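Local coordinates for exopolygalacturonase (Yersinia enterocolitica, PDB 2UVF), which probably hydrolyses pectic polygalacturonic acid from the chain end, as a periplasmic exo-acting family 28 glycoside hydrolase that can hold digalacturonic acid in its active site, at residues Ser296-Val301 with Met320-Ala325. Sequence-based numbering, arbitrary orientation.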
loop_
_atom_site.group_PDB
_atom_site.type_symbol
_atom_site.label_atom_id
_atom_site.label_comp_id
_atom_site.label_asym_id
_atom_site.label_seq_id
_atom_site.Cartn_x
_atom_site.Cartn_y
_atom_site.Cartn_z
ATOM N N SER A 296 -17.740 1.547 11.520
ATOM C CA SER A 296 -18.077 1.281 12.922
ATOM C C SER A 296 -17.103 1.925 13.903
ATOM O O SER A 296 -16.120 2.545 13.495
ATOM C CB SER A 296 -18.141 -0.226 13.145
ATOM O OG SER A 296 -18.740 -0.553 14.388
ATOM N N LYS A 297 -17.395 1.778 15.198
ATOM C CA LYS A 297 -16.458 2.131 16.280
ATOM C C LYS A 297 -16.510 1.105 17.429
ATOM O O LYS A 297 -17.247 0.115 17.346
ATOM C CB LYS A 297 -16.672 3.576 16.758
ATOM C CG LYS A 297 -18.065 3.881 17.221
ATOM C CD LYS A 297 -18.293 5.354 17.343
ATOM C CE LYS A 297 -19.776 5.602 17.567
ATOM N NZ LYS A 297 -20.102 7.031 17.757
ATOM N N ASN A 298 -15.727 1.296 18.490
ATOM C CA ASN A 298 -15.707 0.243 19.513
ATOM C C ASN A 298 -17.052 0.003 20.170
ATOM O O ASN A 298 -17.408 -1.136 20.415
ATOM C CB ASN A 298 -14.512 0.297 20.508
ATOM C CG ASN A 298 -14.334 1.628 21.210
ATOM O OD1 ASN A 298 -15.278 2.331 21.522
ATOM N ND2 ASN A 298 -13.095 1.946 21.503
ATOM N N SER A 299 -17.828 1.069 20.340
ATOM C CA SER A 299 -19.125 1.024 21.011
ATOM C C SER A 299 -20.273 0.557 20.122
ATOM O O SER A 299 -21.374 0.315 20.623
ATOM C CB SER A 299 -19.455 2.402 21.577
ATOM O OG SER A 299 -19.601 3.362 20.540
ATOM N N LYS A 300 -20.009 0.439 18.814
ATOM C CA LYS A 300 -21.008 0.026 17.826
ATOM C C LYS A 300 -20.725 -1.338 17.166
ATOM O O LYS A 300 -21.551 -1.825 16.402
ATOM C CB LYS A 300 -21.198 1.110 16.747
ATOM C CG LYS A 300 -21.868 2.417 17.228
ATOM C CD LYS A 300 -23.335 2.214 17.667
ATOM C CE LYS A 300 -23.847 3.424 18.467
ATOM N NZ LYS A 300 -25.319 3.375 18.840
ATOM N N VAL A 301 -19.576 -1.952 17.460
ATOM C CA VAL A 301 -19.186 -3.236 16.852
ATOM C C VAL A 301 -20.201 -4.375 17.138
ATOM O O VAL A 301 -20.374 -5.291 16.339
ATOM C CB VAL A 301 -17.716 -3.653 17.254
ATOM C CG1 VAL A 301 -17.622 -4.053 18.742
ATOM C CG2 VAL A 301 -17.177 -4.747 16.346
ATOM N N MET A 320 -10.710 -8.214 28.934
ATOM C CA MET A 320 -10.242 -6.961 28.309
ATOM C C MET A 320 -11.298 -5.903 28.404
ATOM O O MET A 320 -12.478 -6.219 28.352
ATOM C CB MET A 320 -9.956 -7.167 26.829
ATOM C CG MET A 320 -8.865 -8.143 26.517
ATOM S SD MET A 320 -7.976 -7.735 24.979
ATOM C CE MET A 320 -6.793 -9.071 25.070
ATOM N N ASP A 321 -10.906 -4.639 28.528
ATOM C CA ASP A 321 -11.906 -3.618 28.286
ATOM C C ASP A 321 -12.183 -3.546 26.781
ATOM O O ASP A 321 -11.425 -4.107 25.973
ATOM C CB ASP A 321 -11.585 -2.255 28.935
ATOM C CG ASP A 321 -10.238 -1.670 28.519
ATOM O OD1 ASP A 321 -9.852 -1.759 27.340
ATOM O OD2 ASP A 321 -9.568 -1.070 29.398
ATOM N N LEU A 322 -13.279 -2.888 26.425
ATOM C CA LEU A 322 -13.673 -2.665 25.042
ATOM C C LEU A 322 -12.592 -1.992 24.208
ATOM O O LEU A 322 -12.270 -2.493 23.117
ATOM C CB LEU A 322 -14.950 -1.831 25.003
ATOM C CG LEU A 322 -15.716 -1.695 23.691
ATOM C CD1 LEU A 322 -16.133 -3.046 23.227
ATOM C CD2 LEU A 322 -16.937 -0.835 23.943
ATOM N N LYS A 323 -12.022 -0.883 24.708
ATOM C CA LYS A 323 -10.976 -0.164 23.974
ATOM C C LYS A 323 -9.895 -1.119 23.440
ATOM O O LYS A 323 -9.626 -1.136 22.235
ATOM C CB LYS A 323 -10.359 0.981 24.785
ATOM C CG LYS A 323 -9.032 1.502 24.179
ATOM C CD LYS A 323 -8.525 2.807 24.789
ATOM C CE LYS A 323 -7.023 3.004 24.528
ATOM N NZ LYS A 323 -6.168 2.051 25.322
ATOM N N ASN A 324 -9.306 -1.919 24.337
ATOM C CA ASN A 324 -8.271 -2.884 23.971
ATOM C C ASN A 324 -8.762 -4.070 23.146
ATOM O O ASN A 324 -8.009 -4.611 22.337
ATOM C CB ASN A 324 -7.522 -3.404 25.217
ATOM C CG ASN A 324 -6.476 -2.423 25.733
ATOM O OD1 ASN A 324 -6.410 -2.154 26.938
ATOM N ND2 ASN A 324 -5.659 -1.882 24.829
ATOM N N ALA A 325 -9.999 -4.498 23.388
ATOM C CA ALA A 325 -10.563 -5.634 22.680
ATOM C C ALA A 325 -10.788 -5.271 21.200
ATOM O O ALA A 325 -10.431 -6.028 20.304
ATOM C CB ALA A 325 -11.854 -6.093 23.342
HETATM O O HOH W 1 -10.107 0.767 20.474
#
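L322, at the start of helix 322-328, packs on the turn at N298 in a small surface contact that sets a leucine against a polar turn. It lies within a mainly helical insertion, between strands 289-293 and 334-339, on the parallel beta-helix of this family 28 enzyme. The leucine touches with its whole branched end. CD1 and CD2 each come to 3.6 Å from the backbone O of N298, so the two methyls share that carbonyl oxygen, while L322 CG lies 3.9 Å from N298 CB. What puts the fork there is the first torsion of L322, which sets CG opposite the backbone N (chi1 -168°) and carries it out from the helix toward the turn. S299 adds its CA, 4.1 Å from L322 CD2. L322 also touches V312 of helix 307-317, and V301 rests on the same valine, so V312 is a shared neighbour of both segments.

The amide of N298 runs the other way, past the leucine to K323. Its ND2 stops 3.9 Å from K323 CA, and water 1 links the two segments: it donates to K323 O at 2.6 Å and accepts a weak bond from N298 ND2. The K323 side chain starts out away from the turn, and only its base lies near the amide. Just before the helix, D321 is the N-cap, its OD1 accepting from N324 N at 3.1 Å in a nearly straight bond (171°), which helps hold the first turn, where L322 sits. The side chain of K323 is about 11 Å from a bound galacturonic acid, so the contact does not itself line the sugar site. With one bridging water, weakly bonded on the N298 side, as the polar link, the pairing probably depends mostly on the van der Waals fit of the leucine's branched end against the carbonyl O and CB of N298.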